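Local atomic coordinates of extracellular solute-binding protein, family 1 (Bifidobacterium longum subsp. infantis, PDB entry 6FTH), a protein that probably binds human milk oligosaccharides outside the cell and passes them to an ABC transporter for uptake. Residues L33-P38 with S87-F92; T327-S332 with E436-H441; D451-D456 with K508-W513. One frame throughout, in Å; residues are numbered along the deposited sequence.

Contact 1: L33-P38 with S87-F92; sequences LVVKRP and SLHAFF
Leu33 and Val34 run parallel to Ser87 and Leu88 as neighbouring strands, joined by two backbone hydrogen bonds. Leu88 N gives to Leu33 O at 2.8 Å, and Val35 N reaches back to Leu88 O at 3.1 Å, with a nearly straight 175° at the hydrogen. On one face of the sheet, Val34 and Leu88 meet methyl to methyl, CG2 against CD1 at 3.9 Å. Leu33 and Ser87 lie on the other face, where OG stands beside the leucine CB and CD2.

Past Leu88 the second strand stops: His89 takes a positive phi (65°) and swings the chain into a turn, against which Val35 packs. The two methyls of Val35 split the work. CG1, anti to its backbone N, touches His89 CD2 at 3.8 Å, while CG2 packs 4.0 Å from Ala90 CB and also close to the carbonyl oxygen of His89. An alanine here would remove both methyls and would probably leave a gap beside His89 CD2 and Ala90 CB.

The histidine side chain crosses that of Val35 at about a right angle; its CG is anti to the backbone N (chi1 -177°), and Val35 O sits in the ring plane, 3.2 Å from His89 CD2. Both ring nitrogens are taken by carboxylates, ND1 by Asp339 and NE2 by Glu67; these fix the ring's rotation and would probably favour its doubly protonated form. Trp70 of helix 67-80 covers Leu33 and Val35, and its NE1 binds Ala90 O.

Strand 29-36 lies between 59-66 and 86-88, with 339-343 added antiparallel beyond 86-88: the strand order of the type 2 periplasmic binding protein fold.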
loop_
_atom_site.group_PDB
_atom_site.type_symbol
_atom_site.label_atom_id
_atom_site.label_comp_id
_atom_site.label_asym_id
_atom_site.label_seq_id
_atom_site.Cartn_x
_atom_site.Cartn_y
_atom_site.Cartn_z
ATOM N N LEU A 33 -14.501 -14.082 -12.853
ATOM C CA LEU A 33 -14.843 -13.367 -11.634
ATOM C C LEU A 33 -13.955 -12.135 -11.531
ATOM O O LEU A 33 -12.725 -12.239 -11.660
ATOM C CB LEU A 33 -14.626 -14.260 -10.410
ATOM C CG LEU A 33 -14.695 -13.545 -9.054
ATOM C CD1 LEU A 33 -16.091 -13.054 -8.760
ATOM C CD2 LEU A 33 -14.205 -14.491 -7.941
ATOM N N VAL A 34 -14.568 -10.977 -11.307
ATOM C CA VAL A 34 -13.826 -9.736 -11.104
ATOM C C VAL A 34 -14.271 -9.125 -9.788
ATOM O O VAL A 34 -15.448 -8.787 -9.623
ATOM C CB VAL A 34 -14.032 -8.723 -12.240
ATOM C CG1 VAL A 34 -13.096 -7.519 -12.048
ATOM C CG2 VAL A 34 -13.865 -9.366 -13.606
ATOM N N VAL A 35 -13.336 -8.982 -8.866
ATOM C CA VAL A 35 -13.552 -8.264 -7.618
ATOM C C VAL A 35 -13.322 -6.792 -7.937
ATOM O O VAL A 35 -12.256 -6.419 -8.445
ATOM C CB VAL A 35 -12.601 -8.762 -6.519
ATOM C CG1 VAL A 35 -12.858 -8.050 -5.211
ATOM C CG2 VAL A 35 -12.709 -10.286 -6.351
ATOM N N LYS A 36 -14.339 -5.969 -7.692
ATOM C CA LYS A 36 -14.409 -4.611 -8.213
ATOM C C LYS A 36 -14.002 -3.547 -7.194
ATOM O O LYS A 36 -14.365 -3.602 -6.010
ATOM C CB LYS A 36 -15.834 -4.308 -8.684
ATOM C CG LYS A 36 -16.325 -5.146 -9.860
ATOM C CD LYS A 36 -15.655 -4.837 -11.223
ATOM C CE LYS A 36 -15.956 -3.439 -11.742
ATOM N NZ LYS A 36 -17.449 -3.188 -11.740
ATOM N N ARG A 37 -13.277 -2.548 -7.680
ATOM C CA ARG A 37 -13.047 -1.343 -6.908
ATOM C C ARG A 37 -14.376 -0.620 -6.682
ATOM O O ARG A 37 -15.260 -0.642 -7.545
ATOM C CB ARG A 37 -12.158 -0.412 -7.716
ATOM C CG ARG A 37 -11.648 0.808 -7.003
ATOM C CD ARG A 37 -11.053 1.732 -8.026
ATOM N NE ARG A 37 -10.411 2.900 -7.456
ATOM C CZ ARG A 37 -11.044 4.014 -7.093
ATOM N NH1 ARG A 37 -12.369 4.117 -7.192
ATOM N NH2 ARG A 37 -10.351 5.038 -6.615
ATOM N N PRO A 38 -14.535 0.058 -5.553
ATOM C CA PRO A 38 -15.680 0.959 -5.425
ATOM C C PRO A 38 -15.674 2.007 -6.530
ATOM O O PRO A 38 -14.632 2.333 -7.111
ATOM C CB PRO A 38 -15.479 1.600 -4.046
ATOM C CG PRO A 38 -14.686 0.608 -3.277
ATOM C CD PRO A 38 -13.764 -0.045 -4.302
ATOM N N SER A 87 -10.089 -15.495 -12.457
ATOM C CA SER A 87 -10.459 -14.577 -11.399
ATOM C C SER A 87 -9.462 -13.426 -11.348
ATOM O O SER A 87 -8.242 -13.648 -11.371
ATOM C CB SER A 87 -10.527 -15.298 -10.056
ATOM O OG SER A 87 -11.324 -16.470 -10.154
ATOM N N LEU A 88 -9.989 -12.210 -11.251
ATOM C CA LEU A 88 -9.204 -10.982 -11.227
ATOM C C LEU A 88 -9.363 -10.289 -9.874
ATOM O O LEU A 88 -10.496 -10.050 -9.424
ATOM C CB LEU A 88 -9.667 -10.026 -12.326
ATOM C CG LEU A 88 -9.766 -10.576 -13.757
ATOM C CD1 LEU A 88 -10.134 -9.422 -14.696
ATOM C CD2 LEU A 88 -8.484 -11.320 -14.243
ATOM N N HIS A 89 -8.239 -9.931 -9.232
ATOM C CA HIS A 89 -8.261 -9.199 -7.957
ATOM C C HIS A 89 -8.880 -10.062 -6.853
ATOM O O HIS A 89 -9.521 -9.556 -5.921
ATOM C CB HIS A 89 -8.955 -7.829 -8.103
ATOM C CG HIS A 89 -8.954 -6.967 -6.860
ATOM N ND1 HIS A 89 -7.957 -7.007 -5.907
ATOM C CD2 HIS A 89 -9.837 -6.032 -6.432
ATOM C CE1 HIS A 89 -8.231 -6.144 -4.942
ATOM N NE2 HIS A 89 -9.367 -5.543 -5.234
ATOM N N ALA A 90 -8.675 -11.372 -6.964
ATOM C CA ALA A 90 -9.322 -12.333 -6.084
ATOM C C ALA A 90 -8.347 -13.114 -5.219
ATOM O O ALA A 90 -8.562 -13.212 -3.998
ATOM C CB ALA A 90 -10.173 -13.292 -6.930
ATOM N N PHE A 91 -7.296 -13.680 -5.811
ATOM C CA PHE A 91 -6.409 -14.624 -5.137
ATOM C C PHE A 91 -4.963 -14.147 -5.128
ATOM O O PHE A 91 -4.391 -13.810 -6.174
ATOM C CB PHE A 91 -6.492 -16.003 -5.788
ATOM C CG PHE A 91 -7.881 -16.568 -5.793
ATOM C CD1 PHE A 91 -8.497 -16.907 -4.607
ATOM C CD2 PHE A 91 -8.555 -16.787 -6.973
ATOM C CE1 PHE A 91 -9.793 -17.403 -4.608
ATOM C CE2 PHE A 91 -9.840 -17.295 -6.977
ATOM C CZ PHE A 91 -10.450 -17.616 -5.786
ATOM N N PHE A 92 -4.382 -14.124 -3.942
ATOM C CA PHE A 92 -2.975 -13.829 -3.779
ATOM C C PHE A 92 -2.170 -15.109 -3.873
ATOM O O PHE A 92 -2.711 -16.215 -3.715
ATOM C CB PHE A 92 -2.737 -13.204 -2.410
ATOM C CG PHE A 92 -3.200 -11.799 -2.307
ATOM C CD1 PHE A 92 -4.507 -11.510 -1.956
ATOM C CD2 PHE A 92 -2.341 -10.748 -2.590
ATOM C CE1 PHE A 92 -4.941 -10.196 -1.880
ATOM C CE2 PHE A 92 -2.782 -9.428 -2.512
ATOM C CZ PHE A 92 -4.073 -9.161 -2.164
#

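Contact 2: T327-S332 with E436-H441; sequences TVWDGS and EEQRSH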
loop_
_atom_site.group_PDB
_atom_site.type_symbol
_atom_site.label_atom_id
_atom_site.label_comp_id
_atom_site.label_asym_id
_atom_site.label_seq_id
_atom_site.Cartn_x
_atom_site.Cartn_y
_atom_site.Cartn_z
ATOM N N THR A 327 19.214 8.443 8.983
ATOM C CA THR A 327 17.764 8.560 9.032
ATOM C C THR A 327 17.207 8.116 7.688
ATOM O O THR A 327 17.727 8.489 6.634
ATOM C CB THR A 327 17.394 10.021 9.298
ATOM O OG1 THR A 327 18.051 10.498 10.483
ATOM C CG2 THR A 327 15.889 10.172 9.528
ATOM N N VAL A 328 16.148 7.319 7.723
ATOM C CA VAL A 328 15.621 6.678 6.522
ATOM C C VAL A 328 14.184 7.132 6.321
ATOM O O VAL A 328 13.673 7.944 7.089
ATOM C CB VAL A 328 15.743 5.144 6.586
ATOM C CG1 VAL A 328 17.234 4.772 6.657
ATOM C CG2 VAL A 328 14.949 4.538 7.788
ATOM N N TRP A 329 13.534 6.625 5.273
ATOM C CA TRP A 329 12.101 6.779 5.103
ATOM C C TRP A 329 11.568 5.454 4.560
ATOM O O TRP A 329 12.326 4.609 4.083
ATOM C CB TRP A 329 11.718 8.008 4.246
ATOM C CG TRP A 329 10.245 8.200 4.187
ATOM C CD1 TRP A 329 9.437 8.071 3.085
ATOM C CD2 TRP A 329 9.382 8.503 5.287
ATOM N NE1 TRP A 329 8.133 8.266 3.436
ATOM C CE2 TRP A 329 8.068 8.540 4.780
ATOM C CE3 TRP A 329 9.591 8.718 6.652
ATOM C CZ2 TRP A 329 6.977 8.788 5.589
ATOM C CZ3 TRP A 329 8.493 8.965 7.455
ATOM C CH2 TRP A 329 7.217 8.995 6.923
ATOM N N ASP A 330 10.254 5.277 4.677
ATOM C CA ASP A 330 9.579 4.045 4.277
ATOM C C ASP A 330 10.009 3.616 2.882
ATOM O O ASP A 330 10.034 4.419 1.952
ATOM C CB ASP A 330 8.061 4.305 4.330
ATOM C CG ASP A 330 7.234 3.081 4.047
ATOM O OD1 ASP A 330 7.044 2.753 2.846
ATOM O OD2 ASP A 330 6.764 2.465 5.050
ATOM N N GLY A 331 10.288 2.323 2.741
ATOM C CA GLY A 331 10.839 1.796 1.515
ATOM C C GLY A 331 9.848 1.127 0.594
ATOM O O GLY A 331 10.264 0.413 -0.328
ATOM N N SER A 332 8.554 1.305 0.824
ATOM C CA SER A 332 7.568 0.629 0.015
ATOM C C SER A 332 7.528 1.184 -1.409
ATOM O O SER A 332 8.107 2.222 -1.749
ATOM C CB SER A 332 6.165 0.837 0.593
ATOM O OG SER A 332 6.030 0.460 1.953
ATOM N N GLU A 436 13.545 11.175 -1.718
ATOM C CA GLU A 436 14.620 10.504 -2.441
ATOM C C GLU A 436 15.912 10.482 -1.641
ATOM O O GLU A 436 16.616 9.467 -1.622
ATOM C CB GLU A 436 14.850 11.142 -3.812
ATOM C CG GLU A 436 13.980 10.538 -4.871
ATOM C CD GLU A 436 14.510 10.751 -6.293
ATOM O OE1 GLU A 436 14.026 11.684 -6.959
ATOM O OE2 GLU A 436 15.391 9.970 -6.735
ATOM N N GLU A 437 16.223 11.566 -0.943
ATOM C CA GLU A 437 17.431 11.587 -0.135
ATOM C C GLU A 437 17.365 10.561 0.988
ATOM O O GLU A 437 18.283 9.747 1.142
ATOM C CB GLU A 437 17.704 12.996 0.398
ATOM C CG GLU A 437 18.909 13.068 1.314
ATOM C CD GLU A 437 20.221 12.763 0.634
ATOM O OE1 GLU A 437 20.396 13.135 -0.541
ATOM O OE2 GLU A 437 21.107 12.172 1.286
ATOM N N GLN A 438 16.299 10.575 1.802
ATOM C CA GLN A 438 16.273 9.637 2.927
ATOM C C GLN A 438 16.171 8.193 2.449
ATOM O O GLN A 438 16.782 7.296 3.034
ATOM C CB GLN A 438 15.150 9.970 3.906
ATOM C CG GLN A 438 15.523 11.101 4.821
ATOM C CD GLN A 438 14.432 11.496 5.784
ATOM O OE1 GLN A 438 13.240 11.235 5.552
ATOM N NE2 GLN A 438 14.829 12.127 6.880
ATOM N N ARG A 439 15.434 7.942 1.370
ATOM C CA ARG A 439 15.369 6.576 0.847
ATOM C C ARG A 439 16.708 6.102 0.311
ATOM O O ARG A 439 16.978 4.893 0.321
ATOM C CB ARG A 439 14.259 6.442 -0.203
ATOM C CG ARG A 439 12.866 6.380 0.435
ATOM C CD ARG A 439 11.722 6.466 -0.509
ATOM N NE ARG A 439 11.768 5.561 -1.659
ATOM C CZ ARG A 439 10.979 4.492 -1.855
ATOM N NH1 ARG A 439 10.126 4.095 -0.953
ATOM N NH2 ARG A 439 11.023 3.823 -2.992
ATOM N N SER A 440 17.592 7.021 -0.066
ATOM C CA SER A 440 18.904 6.624 -0.556
ATOM C C SER A 440 19.850 6.228 0.557
ATOM O O SER A 440 20.952 5.761 0.259
ATOM C CB SER A 440 19.536 7.740 -1.403
ATOM O OG SER A 440 20.073 8.790 -0.616
ATOM N N HIS A 441 19.444 6.353 1.819
ATOM C CA HIS A 441 20.281 6.021 2.966
ATOM C C HIS A 441 20.176 4.559 3.379
ATOM O O HIS A 441 20.706 4.198 4.438
ATOM C CB HIS A 441 19.879 6.899 4.141
ATOM C CG HIS A 441 20.060 8.364 3.883
ATOM N ND1 HIS A 441 19.579 9.327 4.740
ATOM C CD2 HIS A 441 20.703 9.028 2.890
ATOM C CE1 HIS A 441 19.881 10.521 4.270
ATOM N NE2 HIS A 441 20.571 10.371 3.154
#
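Arg439 grips the backbone of 327-332 with a single nitrogen. NH1 gives one bond to Asp330 O and one to Ser332 O, both 2.9 Å long and both in the carbonyl plane on a lone pair; the chain bends at chi3 (50°), with Arg439 CD lying 3.6 Å from Asp330 O. At the other end of the segment, His441 ND1 donates to Thr327 O at 2.8 Å, in the plane of the imidazole. The other ring nitrogen, NE2, holds Glu437 OE2 at 2.6 Å, a His-carboxylate pair that, together with the ND1 bond, fixes the rotation of the ring.

The loop that receives the arginine is shaped by an Asx turn: Asp330 OD1 accepts Ser332 N from above the carboxylate plane and Ser332 OG on its syn lone pair at 2.7 Å. Thr151 and Thr224 hold the same carboxylate from outside.

Van der Waals contacts come from Gln438, extended beyond CG and lying side by side with Thr327, with NE2 3.5 Å from Thr327 CG2 while donating to Val316 O. Its CB rests 4.0 Å from Trp329 CB. The indole beyond leads away, stacked on Tyr435, with NE1 bound to Gln153 O; the buried Trp329 N has no partner.

Contact 3: D451-D456 with K508-W513; sequences DYVNPD and KIWQKW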
loop_
_atom_site.group_PDB
_atom_site.type_symbol
_atom_site.label_atom_id
_atom_site.label_comp_id
_atom_site.label_asym_id
_atom_site.label_seq_id
_atom_site.Cartn_x
_atom_site.Cartn_y
_atom_site.Cartn_z
ATOM N N ASP A 451 9.406 -7.103 -1.014
ATOM C CA ASP A 451 7.992 -7.394 -1.072
ATOM C C ASP A 451 7.713 -8.804 -1.586
ATOM O O ASP A 451 6.643 -9.350 -1.294
ATOM C CB ASP A 451 7.330 -6.370 -1.995
ATOM C CG ASP A 451 7.504 -4.941 -1.524
ATOM O OD1 ASP A 451 7.813 -4.740 -0.330
ATOM O OD2 ASP A 451 7.313 -4.006 -2.360
ATOM N N TYR A 452 8.635 -9.396 -2.334
ATOM C CA TYR A 452 8.445 -10.712 -2.933
ATOM C C TYR A 452 8.824 -11.876 -2.013
ATOM O O TYR A 452 8.703 -13.034 -2.427
ATOM C CB TYR A 452 9.216 -10.805 -4.252
ATOM C CG TYR A 452 10.654 -10.328 -4.232
ATOM C CD1 TYR A 452 11.660 -11.136 -3.724
ATOM C CD2 TYR A 452 11.009 -9.096 -4.756
ATOM C CE1 TYR A 452 12.956 -10.734 -3.719
ATOM C CE2 TYR A 452 12.329 -8.675 -4.742
ATOM C CZ TYR A 452 13.298 -9.501 -4.230
ATOM O OH TYR A 452 14.631 -9.111 -4.188
ATOM N N VAL A 453 9.286 -11.617 -0.793
ATOM C CA VAL A 453 9.654 -12.701 0.119
ATOM C C VAL A 453 8.365 -13.350 0.606
ATOM O O VAL A 453 7.639 -12.755 1.401
ATOM C CB VAL A 453 10.489 -12.181 1.296
ATOM C CG1 VAL A 453 10.834 -13.323 2.267
ATOM C CG2 VAL A 453 11.769 -11.544 0.796
ATOM N N ASN A 454 8.087 -14.558 0.115
ATOM C CA ASN A 454 6.804 -15.244 0.306
ATOM C C ASN A 454 7.039 -16.544 1.083
ATOM O O ASN A 454 7.497 -17.528 0.482
ATOM C CB ASN A 454 6.214 -15.592 -1.074
ATOM C CG ASN A 454 6.041 -14.373 -2.011
ATOM O OD1 ASN A 454 6.410 -14.410 -3.209
ATOM N ND2 ASN A 454 5.447 -13.319 -1.486
ATOM N N PRO A 455 6.737 -16.607 2.390
ATOM C CA PRO A 455 6.871 -17.887 3.117
ATOM C C PRO A 455 5.925 -18.935 2.564
ATOM O O PRO A 455 4.838 -18.623 2.075
ATOM C CB PRO A 455 6.485 -17.522 4.550
ATOM C CG PRO A 455 6.746 -16.048 4.656
ATOM C CD PRO A 455 6.362 -15.524 3.311
ATOM N N ASP A 456 6.339 -20.199 2.670
ATOM C CA ASP A 456 5.514 -21.292 2.195
ATOM C C ASP A 456 4.284 -21.459 3.083
ATOM O O ASP A 456 4.118 -20.771 4.095
ATOM C CB ASP A 456 6.351 -22.563 2.042
ATOM C CG ASP A 456 6.715 -23.233 3.366
ATOM O OD1 ASP A 456 6.311 -22.785 4.460
ATOM O OD2 ASP A 456 7.443 -24.237 3.288
ATOM N N LYS A 508 12.855 -15.912 13.065
ATOM C CA LYS A 508 13.664 -16.910 12.384
ATOM C C LYS A 508 13.025 -17.357 11.068
ATOM O O LYS A 508 13.735 -17.592 10.079
ATOM C CB LYS A 508 13.902 -18.075 13.343
ATOM C CG LYS A 508 14.813 -19.172 12.818
ATOM C CD LYS A 508 15.518 -19.995 13.954
ATOM C CE LYS A 508 14.525 -20.528 14.917
ATOM N NZ LYS A 508 15.181 -21.477 15.836
ATOM N N ILE A 509 11.683 -17.490 11.030
ATOM C CA ILE A 509 10.985 -17.825 9.791
ATOM C C ILE A 509 11.216 -16.756 8.731
ATOM O O ILE A 509 11.556 -17.066 7.581
ATOM C CB ILE A 509 9.484 -18.038 10.066
ATOM C CG1 ILE A 509 9.295 -19.361 10.814
ATOM C CG2 ILE A 509 8.688 -18.006 8.772
ATOM C CD1 ILE A 509 7.859 -19.583 11.342
ATOM N N TRP A 510 11.091 -15.476 9.113
ATOM C CA TRP A 510 11.306 -14.413 8.140
ATOM C C TRP A 510 12.762 -14.374 7.698
ATOM O O TRP A 510 13.044 -14.146 6.519
ATOM C CB TRP A 510 10.855 -13.055 8.686
ATOM C CG TRP A 510 9.395 -12.827 8.484
ATOM C CD1 TRP A 510 8.439 -12.732 9.448
ATOM C CD2 TRP A 510 8.727 -12.644 7.221
ATOM N NE1 TRP A 510 7.208 -12.508 8.856
ATOM C CE2 TRP A 510 7.363 -12.468 7.499
ATOM C CE3 TRP A 510 9.149 -12.639 5.891
ATOM C CZ2 TRP A 510 6.410 -12.260 6.498
ATOM C CZ3 TRP A 510 8.196 -12.442 4.887
ATOM C CH2 TRP A 510 6.845 -12.257 5.203
ATOM N N GLN A 511 13.705 -14.596 8.619
ATOM C CA GLN A 511 15.104 -14.642 8.202
ATOM C C GLN A 511 15.329 -15.736 7.171
ATOM O O GLN A 511 16.060 -15.545 6.192
ATOM C CB GLN A 511 16.028 -14.866 9.392
ATOM C CG GLN A 511 17.505 -14.925 9.016
ATOM C CD GLN A 511 18.121 -13.547 8.804
ATOM O OE1 GLN A 511 18.254 -12.766 9.752
ATOM N NE2 GLN A 511 18.538 -13.265 7.573
ATOM N N LYS A 512 14.749 -16.909 7.400
ATOM C CA LYS A 512 14.940 -18.029 6.483
ATOM C C LYS A 512 14.449 -17.689 5.086
ATOM O O LYS A 512 15.158 -17.904 4.101
ATOM C CB LYS A 512 14.202 -19.256 7.016
ATOM C CG LYS A 512 14.322 -20.469 6.099
ATOM C CD LYS A 512 13.644 -21.679 6.664
ATOM C CE LYS A 512 12.159 -21.528 6.620
ATOM N NZ LYS A 512 11.421 -22.758 7.077
ATOM N N TRP A 513 13.225 -17.188 4.971
ATOM C CA TRP A 513 12.692 -16.909 3.636
ATOM C C TRP A 513 13.383 -15.708 3.007
ATOM O O TRP A 513 13.638 -15.689 1.797
ATOM C CB TRP A 513 11.187 -16.715 3.701
ATOM C CG TRP A 513 10.511 -18.017 3.973
ATOM C CD1 TRP A 513 9.965 -18.428 5.153
ATOM C CD2 TRP A 513 10.426 -19.131 3.079
ATOM N NE1 TRP A 513 9.519 -19.734 5.043
ATOM C CE2 TRP A 513 9.806 -20.186 3.784
ATOM C CE3 TRP A 513 10.821 -19.343 1.753
ATOM C CZ2 TRP A 513 9.531 -21.421 3.188
ATOM C CZ3 TRP A 513 10.554 -20.576 1.165
ATOM C CH2 TRP A 513 9.917 -21.600 1.889
#
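Pro455 lies against two tryptophans one helical turn apart, covering a face of each. It is a CH-pi arrangement that ties the loop before helix 457-484 to helix 503-518 in the helical C-terminal part of the chain. Pro455 CA stands 3.6 Å above the centroid of the Trp513 five-membered ring, only 1° off the normal, while Pro455 CB lies over the same face, nearest CD1 and NE1. Toward Trp510, Pro455 CG lies over the face of the six-membered ring, its centroid 4.0 Å away and the atom offset toward the rim. Leu463 of the following helix touches both Pro455 and Trp510.

Val453 CG1, placed anti to the backbone N, sits between Trp510 CZ3, at 3.8 Å, and the CB and backbone C of Trp513, with CB at 3.7 Å. Its carbonyl oxygen meets the edge of Trp510, with Val453 O in the ring plane 3.5 Å from CZ3.

Asp456 is the N-cap of helix 457-484. Its CG sits in the crowded position between backbone N and carbonyl carbon (chi1 74°), and OD1 accepts from Asp459 N. The side chain crosses Trp513 at about a right angle, with carboxylate and ring planes 56° apart. Asp459 OD2 accepts the indole N-H of Trp513, and Asp456 CG comes within 3.4 Å of Trp513 CZ2.

Contacts 1 and 2 are buried and lie on opposite sides of the chain's centre, about 32 Å between their own centres; contact 3 is at the surface. None shares a helix or strand with another, although the chain leaving 436-441 soon reaches 451-456, and contacts 2 and 3 approach to about 5 Å between nearest atoms. Their chemistry follows their place. Contact 1, inside a sheet, combines strand-to-strand backbone bonds with the packing of aliphatic side chains and one imidazole at the strand end. Contact 2, between an irregular loop and a short helix, has side-chain donors meeting backbone carbonyls. Contact 3, loop against long helix, depends on indole faces and has no polar bond between its segments.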